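Local coordinates for protein putative peptidyl-arginine deiminase (Chlorobium tepidum, PDB 1XKN) that probably acts as a deiminase that hydrolyses the guanidino group of agmatine or of arginine residues in proteins, at residues P9-A13 with R223-E227; P14-L20 with V340-A346; P283-A287 with V298-C303. All coordinates share one frame; numbering follows the deposited sequence.

Interaction 1 (P9-A13 with R223-E227); sequences PPEWA and RFVNE
The indole of Trp12 lies against the bend in the backbone at Val225 and Asn226. Asn226 CA makes a CH-pi contact over one face of the six-membered ring, 3.8 Å from its centroid, and Val225 O lies above the same face, also off-centre toward the rim. Trp12 CH2 comes within 3.4 Å of Asn226 C. At the ring edge, Phe224 CB lies in the plane, 3.7 Å from Trp12 CZ3, although the phenyl group itself leads off in another direction. On the opposite face Pro10 CB sits over the centre of the indole, 3.4 Å above its plane, so the ring is sandwiched between its own turn and residues 225-226. The second link is a salt bridge, where Arg223 NH1 reaches Glu11 OE2 at 2.8 Å. The oxygen is at the edge of the guanidinium, but the N-H points poorly at it (132°) and the hydrogen bond is weak. The carboxylate and guanidinium planes are turned 48° apart. Residues 10-13 form a type I beta turn, closed by Ala13 N to Pro10 O at 3.1 Å, which joins strand 5-7 to strand 15-21. Its partner belongs to strand 222-226, an outer strand paired with 229-233, where the chain turns a corner at Val225. With CG of Trp12 set between its backbone N and carbonyl carbon (chi1 61°), the indole lies over Pro10. Beyond this shell, Glu11 OE1 bonds His338 NE2 and OE2 also takes the backbone N of Ile291. Arg223 is held by Asp161 through NE and by the carbonyl of Phe289 through NH2. Asn226 OD1 accepts from Asn228 N and bonds Thr229 OG1, in the tight connection to strand 229-233.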
ATOM      1  N   PRO A   9       5.822   6.412  10.027  1.00  4.56           N
ATOM      2  CA  PRO A   9       5.984   7.532   9.099  1.00  4.27           C
ATOM      3  C   PRO A   9       4.943   7.482   7.990  1.00  4.08           C
ATOM      4  O   PRO A   9       4.485   6.404   7.603  1.00  4.14           O
ATOM      5  CB  PRO A   9       7.390   7.322   8.545  1.00  3.55           C
ATOM      6  CG  PRO A   9       8.100   6.649   9.676  1.00  4.32           C
ATOM      7  CD  PRO A   9       7.075   5.649  10.154  1.00  4.98           C
ATOM      8  N   PRO A  10       4.544   8.652   7.472  1.00  4.72           N
ATOM      9  CA  PRO A  10       3.556   8.666   6.393  1.00  4.02           C
ATOM     10  C   PRO A  10       4.267   8.192   5.126  1.00  4.29           C
ATOM     11  O   PRO A  10       5.498   8.197   5.060  1.00  4.50           O
ATOM     12  CB  PRO A  10       3.135  10.132   6.327  1.00  5.18           C
ATOM     13  CG  PRO A  10       4.393  10.846   6.700  1.00  5.38           C
ATOM     14  CD  PRO A  10       4.935  10.021   7.849  1.00  4.16           C
ATOM     15  N   GLU A  11       3.499   7.784   4.124  1.00  3.54           N
ATOM     16  CA  GLU A  11       4.083   7.276   2.896  1.00  3.58           C
ATOM     17  C   GLU A  11       4.930   8.296   2.140  1.00  4.57           C
ATOM     18  O   GLU A  11       5.816   7.920   1.374  1.00  5.01           O
ATOM     19  CB  GLU A  11       2.975   6.740   1.992  1.00  4.61           C
ATOM     20  CG  GLU A  11       3.462   5.895   0.841  1.00  4.79           C
ATOM     21  CD  GLU A  11       2.333   5.121   0.200  1.00  5.99           C
ATOM     22  OE1 GLU A  11       1.733   4.281   0.901  1.00  5.88           O
ATOM     23  OE2 GLU A  11       2.043   5.358  -0.991  1.00  4.82           O
ATOM     24  N   TRP A  12       4.666   9.582   2.351  1.00  4.29           N
ATOM     25  CA  TRP A  12       5.424  10.619   1.663  1.00  4.00           C
ATOM     26  C   TRP A  12       6.720  11.005   2.379  1.00  3.35           C
ATOM     27  O   TRP A  12       7.471  11.843   1.884  1.00  4.30           O
ATOM     28  CB  TRP A  12       4.559  11.867   1.448  1.00  4.69           C
ATOM     29  CG  TRP A  12       4.067  12.492   2.713  1.00  5.15           C
ATOM     30  CD1 TRP A  12       4.775  13.289   3.567  1.00  5.35           C
ATOM     31  CD2 TRP A  12       2.766  12.345   3.284  1.00  4.84           C
ATOM     32  NE1 TRP A  12       3.991  13.649   4.638  1.00  6.61           N
ATOM     33  CE2 TRP A  12       2.752  13.084   4.487  1.00  5.26           C
ATOM     34  CE3 TRP A  12       1.604  11.660   2.895  1.00  5.21           C
ATOM     35  CZ2 TRP A  12       1.624  13.156   5.306  1.00  4.07           C
ATOM     36  CZ3 TRP A  12       0.484  11.732   3.712  1.00  3.93           C
ATOM     37  CH2 TRP A  12       0.504  12.477   4.901  1.00  5.54           C
ATOM     38  N   ALA A  13       6.983  10.407   3.538  1.00  4.44           N
ATOM     39  CA  ALA A  13       8.215  10.695   4.263  1.00  4.54           C
ATOM     40  C   ALA A  13       9.356  10.064   3.470  1.00  5.31           C
ATOM     41  O   ALA A  13       9.137   9.139   2.695  1.00  5.64           O
ATOM     42  CB  ALA A  13       8.155  10.102   5.672  1.00  4.93           C
ATOM     43  N   ARG A 223      -6.936   8.318   0.544  1.00  4.04           N
ATOM     44  CA  ARG A 223      -5.530   8.362   0.951  1.00  3.70           C
ATOM     45  C   ARG A 223      -5.094   9.738   1.457  1.00  3.65           C
ATOM     46  O   ARG A 223      -5.504  10.763   0.922  1.00  3.65           O
ATOM     47  CB  ARG A 223      -4.640   8.013  -0.249  1.00  4.19           C
ATOM     48  CG  ARG A 223      -4.912   6.674  -0.923  1.00  4.40           C
ATOM     49  CD  ARG A 223      -4.310   5.529  -0.126  1.00  4.36           C
ATOM     50  NE  ARG A 223      -2.891   5.750   0.132  1.00  3.73           N
ATOM     51  CZ  ARG A 223      -1.932   5.629  -0.780  1.00  5.53           C
ATOM     52  NH1 ARG A 223      -0.671   5.864  -0.451  1.00  6.16           N
ATOM     53  NH2 ARG A 223      -2.234   5.251  -2.012  1.00  4.09           N
ATOM     54  N   PHE A 224      -4.257   9.761   2.488  1.00  3.52           N
ATOM     55  CA  PHE A 224      -3.732  11.033   2.971  1.00  2.76           C
ATOM     56  C   PHE A 224      -2.666  11.441   1.952  1.00  2.70           C
ATOM     57  O   PHE A 224      -1.926  10.588   1.466  1.00  4.16           O
ATOM     58  CB  PHE A 224      -3.067  10.874   4.345  1.00  3.77           C
ATOM     59  CG  PHE A 224      -4.004  11.058   5.501  1.00  2.75           C
ATOM     60  CD1 PHE A 224      -4.545  12.313   5.777  1.00  2.88           C
ATOM     61  CD2 PHE A 224      -4.361   9.979   6.301  1.00  2.75           C
ATOM     62  CE1 PHE A 224      -5.434  12.489   6.832  1.00  2.25           C
ATOM     63  CE2 PHE A 224      -5.245  10.143   7.354  1.00  2.40           C
ATOM     64  CZ  PHE A 224      -5.786  11.402   7.624  1.00  2.19           C
ATOM     65  N   VAL A 225      -2.602  12.727   1.608  1.00  4.52           N
ATOM     66  CA  VAL A 225      -1.588  13.216   0.670  1.00  4.65           C
ATOM     67  C   VAL A 225      -0.656  14.163   1.421  1.00  5.38           C
ATOM     68  O   VAL A 225       0.465  14.425   0.990  1.00  6.15           O
ATOM     69  CB  VAL A 225      -2.198  13.944  -0.561  1.00  5.93           C
ATOM     70  CG1 VAL A 225      -2.848  12.928  -1.493  1.00  9.28           C
ATOM     71  CG2 VAL A 225      -3.205  14.987  -0.115  1.00  8.00           C
ATOM     72  N   ASN A 226      -1.152  14.687   2.537  1.00  2.62           N
ATOM     73  CA  ASN A 226      -0.378  15.540   3.430  1.00  3.13           C
ATOM     74  C   ASN A 226      -1.058  15.510   4.795  1.00  4.07           C
ATOM     75  O   ASN A 226      -2.107  14.882   4.961  1.00  4.32           O
ATOM     76  CB  ASN A 226      -0.210  16.980   2.896  1.00  5.51           C
ATOM     77  CG  ASN A 226      -1.511  17.742   2.788  1.00  3.45           C
ATOM     78  OD1 ASN A 226      -2.233  17.912   3.765  1.00  5.55           O
ATOM     79  ND2 ASN A 226      -1.808  18.226   1.583  1.00  8.69           N
ATOM     80  N   GLU A 227      -0.449  16.167   5.772  1.00  4.36           N
ATOM     81  CA  GLU A 227      -0.946  16.187   7.142  1.00  8.30           C
ATOM     82  C   GLU A 227      -2.440  16.430   7.342  1.00  7.52           C
ATOM     83  O   GLU A 227      -3.052  15.836   8.234  1.00  6.33           O
ATOM     84  CB  GLU A 227      -0.143  17.216   7.936  1.00 10.49           C
ATOM     85  CG  GLU A 227      -0.094  16.972   9.424  1.00 16.58           C
ATOM     86  CD  GLU A 227       1.120  17.621  10.058  1.00 16.33           C
ATOM     87  OE1 GLU A 227       1.171  18.869  10.125  1.00 23.46           O
ATOM     88  OE2 GLU A 227       2.036  16.878  10.465  1.00 18.29           O
TER

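Interaction 2 (P14-L20 with V340-A346); sequences PHASTWL and VTHEEPA
A classic beta bulge interrupts the antiparallel pairing of strand 15-21 with edge strand 342-345, N-terminal with C-terminal, consistent with a blade of the pentein alpha/beta propeller expected for this family. Ala16 and Ser17 both face Glu344, whose carbonyl O accepts from Ala16 N at 2.7 Å and, weakly, from Ser17 N at 3.5 Å. Past the bulge Glu344 N bonds Ser17 O and Trp19 N bonds His342 O at 2.8 Å, while the return bond from His342 N to Trp19 O is weak. At the other end Ala346 N donates to Pro14 O, and a water donates to both Pro14 O and Ala346 O. On one face, the extended chain of Glu344, its CG opposite the backbone N (chi1 170°), runs past Ser17. OE2 lies 2.8 Å from Ser17 OG, whose proton has Asn54 OD1 as a rival acceptor, and takes a weak bond from Trp19 NE1 at 3.4 Å. The ring of His15, bonded through NE2 to Glu11 O and through ND1 to Glu51, has Glu343 CB over one face, 3.5 Å from its centroid. The carboxylate of Glu343 reaches instead to Arg96. Beyond the Trp19-His342 pair, Leu20 CD2 lies beside Thr341 CG2 at 3.5 Å. Lys113 on OE1 and Gln144 on OE2 give the buried Glu344 carboxylate further partners, and the lysine would probably stabilise its ionised form.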
ATOM      1  N   PRO A  14      10.593  10.557   3.650  1.00  5.15           N
ATOM      2  CA  PRO A  14      11.750  10.012   2.925  1.00  4.95           C
ATOM      3  C   PRO A  14      11.897   8.496   3.059  1.00  4.27           C
ATOM      4  O   PRO A  14      11.767   7.949   4.155  1.00  4.95           O
ATOM      5  CB  PRO A  14      12.927  10.762   3.548  1.00  5.10           C
ATOM      6  CG  PRO A  14      12.328  12.094   3.871  1.00  4.61           C
ATOM      7  CD  PRO A  14      10.996  11.706   4.482  1.00  5.36           C
ATOM      8  N   HIS A  15      12.172   7.824   1.944  1.00  4.62           N
ATOM      9  CA  HIS A  15      12.336   6.373   1.941  1.00  3.66           C
ATOM     10  C   HIS A  15      13.779   5.928   1.798  1.00  5.06           C
ATOM     11  O   HIS A  15      14.577   6.563   1.104  1.00  6.20           O
ATOM     12  CB  HIS A  15      11.593   5.731   0.771  1.00  2.85           C
ATOM     13  CG  HIS A  15      10.120   5.952   0.775  1.00  4.86           C
ATOM     14  ND1 HIS A  15       9.339   5.688  -0.329  1.00  5.80           N
ATOM     15  CD2 HIS A  15       9.281   6.405   1.735  1.00  4.53           C
ATOM     16  CE1 HIS A  15       8.079   5.972  -0.049  1.00  3.69           C
ATOM     17  NE2 HIS A  15       8.016   6.408   1.196  1.00  5.67           N
ATOM     18  N   ALA A  16      14.094   4.812   2.441  1.00  4.90           N
ATOM     19  CA  ALA A  16      15.413   4.218   2.331  1.00  4.50           C
ATOM     20  C   ALA A  16      15.301   3.320   1.102  1.00  3.42           C
ATOM     21  O   ALA A  16      16.261   3.144   0.352  1.00  5.23           O
ATOM     22  CB  ALA A  16      15.728   3.382   3.571  1.00  5.36           C
ATOM     23  N   SER A  17      14.109   2.757   0.904  1.00  3.68           N
ATOM     24  CA  SER A  17      13.847   1.870  -0.230  1.00  2.88           C
ATOM     25  C   SER A  17      12.356   1.593  -0.365  1.00  3.46           C
ATOM     26  O   SER A  17      11.541   2.091   0.412  1.00  2.72           O
ATOM     27  CB  SER A  17      14.536   0.522  -0.014  1.00  2.64           C
ATOM     28  OG  SER A  17      13.780  -0.283   0.888  1.00  4.84           O
ATOM     29  N   THR A  18      12.019   0.794  -1.372  1.00  2.95           N
ATOM     30  CA  THR A  18      10.653   0.340  -1.596  1.00  2.34           C
ATOM     31  C   THR A  18      10.787  -1.164  -1.771  1.00  3.14           C
ATOM     32  O   THR A  18      11.703  -1.637  -2.449  1.00  3.98           O
ATOM     33  CB  THR A  18      10.016   0.906  -2.879  1.00  1.47           C
ATOM     34  OG1 THR A  18       9.825   2.320  -2.745  1.00  4.47           O
ATOM     35  CG2 THR A  18       8.653   0.244  -3.124  1.00  3.80           C
ATOM     36  N   TRP A  19       9.886  -1.908  -1.142  1.00  2.03           N
ATOM     37  CA  TRP A  19       9.896  -3.360  -1.240  1.00  3.13           C
ATOM     38  C   TRP A  19       8.839  -3.892  -2.192  1.00  3.23           C
ATOM     39  O   TRP A  19       7.751  -3.327  -2.316  1.00  4.05           O
ATOM     40  CB  TRP A  19       9.677  -3.996   0.132  1.00  2.29           C
ATOM     41  CG  TRP A  19      10.894  -3.963   0.984  1.00  2.74           C
ATOM     42  CD1 TRP A  19      11.365  -2.906   1.701  1.00  5.07           C
ATOM     43  CD2 TRP A  19      11.844  -5.022   1.154  1.00  4.14           C
ATOM     44  NE1 TRP A  19      12.556  -3.237   2.306  1.00  5.94           N
ATOM     45  CE2 TRP A  19      12.872  -4.531   1.985  1.00  4.32           C
ATOM     46  CE3 TRP A  19      11.929  -6.337   0.676  1.00  4.42           C
ATOM     47  CZ2 TRP A  19      13.973  -5.309   2.355  1.00  4.05           C
ATOM     48  CZ3 TRP A  19      13.026  -7.114   1.044  1.00  5.04           C
ATOM     49  CH2 TRP A  19      14.033  -6.592   1.875  1.00  4.38           C
ATOM     50  N   LEU A  20       9.179  -4.995  -2.850  1.00  4.58           N
ATOM     51  CA  LEU A  20       8.300  -5.673  -3.792  1.00  4.69           C
ATOM     52  C   LEU A  20       8.475  -7.173  -3.609  1.00  6.63           C
ATOM     53  O   LEU A  20       9.526  -7.631  -3.158  1.00  8.24           O
ATOM     54  CB  LEU A  20       8.681  -5.332  -5.234  1.00  6.00           C
ATOM     55  CG  LEU A  20       8.670  -3.877  -5.695  1.00  7.23           C
ATOM     56  CD1 LEU A  20       9.219  -3.802  -7.115  1.00  8.37           C
ATOM     57  CD2 LEU A  20       7.254  -3.332  -5.636  1.00  7.18           C
ATOM     58  N   VAL A 340       1.090  -3.768  -4.398  1.00  3.41           N
ATOM     59  CA  VAL A 340       2.305  -4.555  -4.593  1.00  4.14           C
ATOM     60  C   VAL A 340       3.578  -3.913  -4.053  1.00  4.78           C
ATOM     61  O   VAL A 340       4.677  -4.435  -4.245  1.00  7.28           O
ATOM     62  CB  VAL A 340       2.505  -4.902  -6.093  1.00  4.78           C
ATOM     63  CG1 VAL A 340       1.318  -5.706  -6.590  1.00  5.28           C
ATOM     64  CG2 VAL A 340       2.680  -3.630  -6.919  1.00  5.49           C
ATOM     65  N   THR A 341       3.429  -2.796  -3.355  1.00  3.70           N
ATOM     66  CA  THR A 341       4.581  -2.088  -2.809  1.00  3.66           C
ATOM     67  C   THR A 341       4.492  -1.866  -1.309  1.00  3.19           C
ATOM     68  O   THR A 341       3.429  -1.993  -0.711  1.00  2.82           O
ATOM     69  CB  THR A 341       4.693  -0.686  -3.437  1.00  4.09           C
ATOM     70  OG1 THR A 341       3.478   0.039  -3.184  1.00  3.83           O
ATOM     71  CG2 THR A 341       4.903  -0.777  -4.934  1.00  6.98           C
ATOM     72  N   HIS A 342       5.634  -1.565  -0.705  1.00  3.39           N
ATOM     73  CA  HIS A 342       5.680  -1.196   0.698  1.00  3.91           C
ATOM     74  C   HIS A 342       6.955  -0.425   0.909  1.00  4.78           C
ATOM     75  O   HIS A 342       8.058  -0.921   0.672  1.00  4.62           O
ATOM     76  CB  HIS A 342       5.628  -2.374   1.667  1.00  3.81           C
ATOM     77  CG  HIS A 342       5.095  -1.989   3.011  1.00  5.30           C
ATOM     78  ND1 HIS A 342       5.674  -1.007   3.788  1.00  6.79           N
ATOM     79  CD2 HIS A 342       3.973  -2.372   3.664  1.00  6.45           C
ATOM     80  CE1 HIS A 342       4.926  -0.798   4.858  1.00  6.89           C
ATOM     81  NE2 HIS A 342       3.888  -1.612   4.805  1.00  5.82           N
ATOM     82  N   GLU A 343       6.791   0.813   1.338  1.00  4.24           N
ATOM     83  CA  GLU A 343       7.932   1.660   1.566  1.00  3.00           C
ATOM     84  C   GLU A 343       8.715   1.243   2.796  1.00  3.45           C
ATOM     85  O   GLU A 343       8.213   0.539   3.675  1.00  4.50           O
ATOM     86  CB  GLU A 343       7.479   3.118   1.730  1.00  3.72           C
ATOM     87  CG  GLU A 343       6.711   3.418   3.026  1.00  5.98           C
ATOM     88  CD  GLU A 343       5.240   3.039   2.973  1.00  6.49           C
ATOM     89  OE1 GLU A 343       4.798   2.413   1.987  1.00  6.57           O
ATOM     90  OE2 GLU A 343       4.511   3.368   3.935  1.00  6.62           O
ATOM     91  N   GLU A 344       9.971   1.663   2.820  1.00  4.31           N
ATOM     92  CA  GLU A 344      10.836   1.447   3.964  1.00  4.43           C
ATOM     93  C   GLU A 344      11.255   2.866   4.304  1.00  6.03           C
ATOM     94  O   GLU A 344      12.056   3.465   3.591  1.00  5.55           O
ATOM     95  CB  GLU A 344      12.088   0.636   3.633  1.00  4.06           C
ATOM     96  CG  GLU A 344      13.062   0.653   4.819  1.00  5.08           C
ATOM     97  CD  GLU A 344      14.377  -0.063   4.573  1.00  6.46           C
ATOM     98  OE1 GLU A 344      15.262   0.034   5.451  1.00  7.01           O
ATOM     99  OE2 GLU A 344      14.526  -0.717   3.520  1.00  6.71           O
ATOM    100  N   PRO A 345      10.691   3.440   5.369  1.00  6.52           N
ATOM    101  CA  PRO A 345      11.082   4.809   5.718  1.00  6.57           C
ATOM    102  C   PRO A 345      12.543   4.892   6.159  1.00  6.63           C
ATOM    103  O   PRO A 345      13.085   3.936   6.713  1.00  8.03           O
ATOM    104  CB  PRO A 345      10.108   5.171   6.840  1.00  7.91           C
ATOM    105  CG  PRO A 345       9.786   3.828   7.461  1.00  8.70           C
ATOM    106  CD  PRO A 345       9.608   2.960   6.244  1.00  6.65           C
ATOM    107  N   ALA A 346      13.179   6.030   5.896  1.00  7.76           N
ATOM    108  CA  ALA A 346      14.573   6.247   6.280  1.00  9.99           C
ATOM    109  C   ALA A 346      14.631   6.981   7.615  1.00 12.70           C
ATOM    110  O   ALA A 346      14.220   8.139   7.703  1.00 17.98           O
ATOM    111  CB  ALA A 346      15.287   7.075   5.208  1.00 10.51           C
TER
HETATM  112  O   HOH W   1      11.708   8.960   6.784  1.00  8.78           O

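Interaction 3 (P283-A287 with V298-C303); sequences PASYA and VPTYRC
One water joins the two segments: it accepts from Ser285 N at 2.9 Å and is hydrogen-bonded to Tyr301 OH at 2.7 Å. Beside it, Ala284 CB stands over the centre of the Tyr301 ring in a CH-pi contact, 3.6 Å from the centroid and only 6° off the normal. Pro299 O lies in the plane of the Tyr286 ring at its edge, 3.1 Å from Tyr286 CD1; that carbonyl oxygen is buried without a polar partner. CG of Tyr286 is opposite its carbonyl carbon (chi1 -60°), and the ring extends along the backbone of Pro299 and Thr300 until OH lies 3.2 Å from Cys303 SG. Asp306 OD1 bonds the same hydroxyl and also Tyr301 N, tying both tyrosines to one carboxylate. Ser285 forms an ST turn, with OG accepting from Ala287 N at 3.2 Å, and OG is also bonded to Asp220 O. Segment 283-287 lies against the end of strand 295-300, which pairs with strand 321-326, while Tyr286 packs on Arg305 and Ala309 and Val298 on Leu313, all of helix 305-316.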
ATOM      1  N   PRO A 283     -11.571  -4.226  -9.349  1.00  3.16           N
ATOM      2  CA  PRO A 283     -11.407  -3.074  -8.452  1.00  3.79           C
ATOM      3  C   PRO A 283     -10.391  -2.016  -8.878  1.00  2.76           C
ATOM      4  O   PRO A 283      -9.517  -1.630  -8.102  1.00  3.68           O
ATOM      5  CB  PRO A 283     -11.039  -3.733  -7.128  1.00  2.96           C
ATOM      6  CG  PRO A 283     -10.185  -4.878  -7.571  1.00  4.01           C
ATOM      7  CD  PRO A 283     -10.922  -5.426  -8.787  1.00  3.94           C
ATOM      8  N   ALA A 284     -10.519  -1.539 -10.112  1.00  3.10           N
ATOM      9  CA  ALA A 284      -9.618  -0.520 -10.637  1.00  3.62           C
ATOM     10  C   ALA A 284      -9.836   0.807  -9.914  1.00  3.43           C
ATOM     11  O   ALA A 284     -10.968   1.280  -9.799  1.00  5.12           O
ATOM     12  CB  ALA A 284      -9.857  -0.341 -12.132  1.00  3.62           C
ATOM     13  N   SER A 285      -8.755   1.410  -9.432  1.00  3.73           N
ATOM     14  CA  SER A 285      -8.858   2.681  -8.730  1.00  3.37           C
ATOM     15  C   SER A 285      -7.559   3.474  -8.727  1.00  4.85           C
ATOM     16  O   SER A 285      -6.488   2.932  -8.462  1.00  5.06           O
ATOM     17  CB  SER A 285      -9.297   2.454  -7.285  1.00  5.19           C
ATOM     18  OG  SER A 285      -9.310   3.683  -6.579  1.00  5.51           O
ATOM     19  N   TYR A 286      -7.664   4.763  -9.025  1.00  3.59           N
ATOM     20  CA  TYR A 286      -6.494   5.628  -9.040  1.00  3.90           C
ATOM     21  C   TYR A 286      -5.978   5.894  -7.633  1.00  2.78           C
ATOM     22  O   TYR A 286      -4.861   6.374  -7.466  1.00  3.98           O
ATOM     23  CB  TYR A 286      -6.816   6.959  -9.720  1.00  3.83           C
ATOM     24  CG  TYR A 286      -7.273   6.819 -11.153  1.00  3.43           C
ATOM     25  CD1 TYR A 286      -6.462   6.208 -12.108  1.00  3.13           C
ATOM     26  CD2 TYR A 286      -8.519   7.293 -11.552  1.00  3.90           C
ATOM     27  CE1 TYR A 286      -6.884   6.070 -13.433  1.00  5.48           C
ATOM     28  CE2 TYR A 286      -8.952   7.165 -12.868  1.00  3.47           C
ATOM     29  CZ  TYR A 286      -8.133   6.553 -13.802  1.00  4.54           C
ATOM     30  OH  TYR A 286      -8.567   6.424 -15.098  1.00  4.46           O
ATOM     31  N   ALA A 287      -6.786   5.594  -6.621  1.00  2.61           N
ATOM     32  CA  ALA A 287      -6.356   5.814  -5.245  1.00  1.60           C
ATOM     33  C   ALA A 287      -5.271   4.813  -4.862  1.00  2.47           C
ATOM     34  O   ALA A 287      -4.579   4.993  -3.860  1.00  1.83           O
ATOM     35  CB  ALA A 287      -7.537   5.686  -4.288  1.00  2.64           C
ATOM     36  N   VAL A 298       1.035   6.064 -10.463  1.00  2.41           N
ATOM     37  CA  VAL A 298      -0.409   5.904 -10.496  1.00  3.39           C
ATOM     38  C   VAL A 298      -0.856   4.835 -11.479  1.00  3.90           C
ATOM     39  O   VAL A 298      -0.409   4.804 -12.626  1.00  3.92           O
ATOM     40  CB  VAL A 298      -1.077   7.232 -10.891  1.00  4.96           C
ATOM     41  CG1 VAL A 298      -2.586   7.112 -10.800  1.00  5.01           C
ATOM     42  CG2 VAL A 298      -0.561   8.344  -9.999  1.00  6.08           C
ATOM     43  N   PRO A 299      -1.742   3.929 -11.040  1.00  3.51           N
ATOM     44  CA  PRO A 299      -2.199   2.893 -11.967  1.00  3.15           C
ATOM     45  C   PRO A 299      -3.147   3.519 -12.990  1.00  4.29           C
ATOM     46  O   PRO A 299      -3.982   4.351 -12.634  1.00  4.50           O
ATOM     47  CB  PRO A 299      -2.906   1.898 -11.048  1.00  3.73           C
ATOM     48  CG  PRO A 299      -3.466   2.778  -9.968  1.00  4.68           C
ATOM     49  CD  PRO A 299      -2.332   3.747  -9.700  1.00  4.61           C
ATOM     50  N   THR A 300      -3.003   3.149 -14.260  1.00  3.89           N
ATOM     51  CA  THR A 300      -3.883   3.683 -15.292  1.00  2.42           C
ATOM     52  C   THR A 300      -4.639   2.549 -15.967  1.00  3.47           C
ATOM     53  O   THR A 300      -4.172   1.404 -15.997  1.00  2.34           O
ATOM     54  CB  THR A 300      -3.125   4.524 -16.344  1.00  4.16           C
ATOM     55  OG1 THR A 300      -2.081   3.748 -16.937  1.00  6.62           O
ATOM     56  CG2 THR A 300      -2.537   5.772 -15.693  1.00  5.39           C
ATOM     57  N   TYR A 301      -5.811   2.872 -16.507  1.00  4.18           N
ATOM     58  CA  TYR A 301      -6.665   1.866 -17.121  1.00  4.53           C
ATOM     59  C   TYR A 301      -7.190   2.177 -18.513  1.00  5.41           C
ATOM     60  O   TYR A 301      -8.373   1.988 -18.800  1.00  5.94           O
ATOM     61  CB  TYR A 301      -7.818   1.577 -16.163  1.00  5.07           C
ATOM     62  CG  TYR A 301      -7.311   0.994 -14.869  1.00  4.54           C
ATOM     63  CD1 TYR A 301      -6.944  -0.344 -14.799  1.00  5.30           C
ATOM     64  CD2 TYR A 301      -7.104   1.796 -13.747  1.00  4.45           C
ATOM     65  CE1 TYR A 301      -6.380  -0.877 -13.655  1.00  5.96           C
ATOM     66  CE2 TYR A 301      -6.535   1.273 -12.584  1.00  5.20           C
ATOM     67  CZ  TYR A 301      -6.173  -0.069 -12.552  1.00  5.20           C
ATOM     68  OH  TYR A 301      -5.588  -0.610 -11.437  1.00  6.10           O
ATOM     69  N   ARG A 302      -6.293   2.646 -19.373  1.00  5.14           N
ATOM     70  CA  ARG A 302      -6.617   2.956 -20.759  1.00  5.14           C
ATOM     71  C   ARG A 302      -7.932   3.701 -20.976  1.00  5.24           C
ATOM     72  O   ARG A 302      -8.803   3.238 -21.715  1.00  7.27           O
ATOM     73  CB  ARG A 302      -6.619   1.660 -21.582  1.00  4.81           C
ATOM     74  CG  ARG A 302      -5.312   0.888 -21.482  1.00  4.92           C
ATOM     75  CD  ARG A 302      -5.364  -0.463 -22.183  1.00  6.95           C
ATOM     76  NE  ARG A 302      -4.160  -1.240 -21.891  1.00  7.73           N
ATOM     77  CZ  ARG A 302      -3.976  -2.512 -22.231  1.00  8.84           C
ATOM     78  NH1 ARG A 302      -4.920  -3.174 -22.890  1.00 10.45           N
ATOM     79  NH2 ARG A 302      -2.848  -3.127 -21.903  1.00  9.84           N
ATOM     80  N   CYS A 303      -8.081   4.856 -20.341  1.00  5.16           N
ATOM     81  CA  CYS A 303      -9.291   5.650 -20.516  1.00  5.49           C
ATOM     82  C   CYS A 303      -8.952   7.123 -20.317  1.00  4.77           C
ATOM     83  O   CYS A 303      -7.897   7.458 -19.780  1.00  4.76           O
ATOM     84  CB  CYS A 303     -10.384   5.207 -19.541  1.00  5.64           C
ATOM     85  SG  CYS A 303     -10.107   5.668 -17.815  1.00  6.84           S
TER
HETATM   86  O   HOH W   2      -6.123   0.305  -8.986  1.00  3.00           O

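In the fold
The three contacts involve three different sheets of one chain. Interactions 1 and 2 are neighbours, with centres 13 Å apart and Pro9 packed on Pro345; their first segments are continuous in sequence, while their partners, 223-227 and 340-346, come later in the same order, so the two contacts cross. Interaction 3, nested in the loop that interaction 2 closes, lies 20 Å from interaction 1 and 21 Å from interaction 2, centre to centre. Arg223 NH2, probably hydrogen-bonded to Ala287 O, joins interactions 1 and 3, whereas the nearest atoms of interactions 2 and 3 are about 9 Å apart. Pairing 14-20 with 340-346 closes the chain on itself, consistent with a pentein-type propeller.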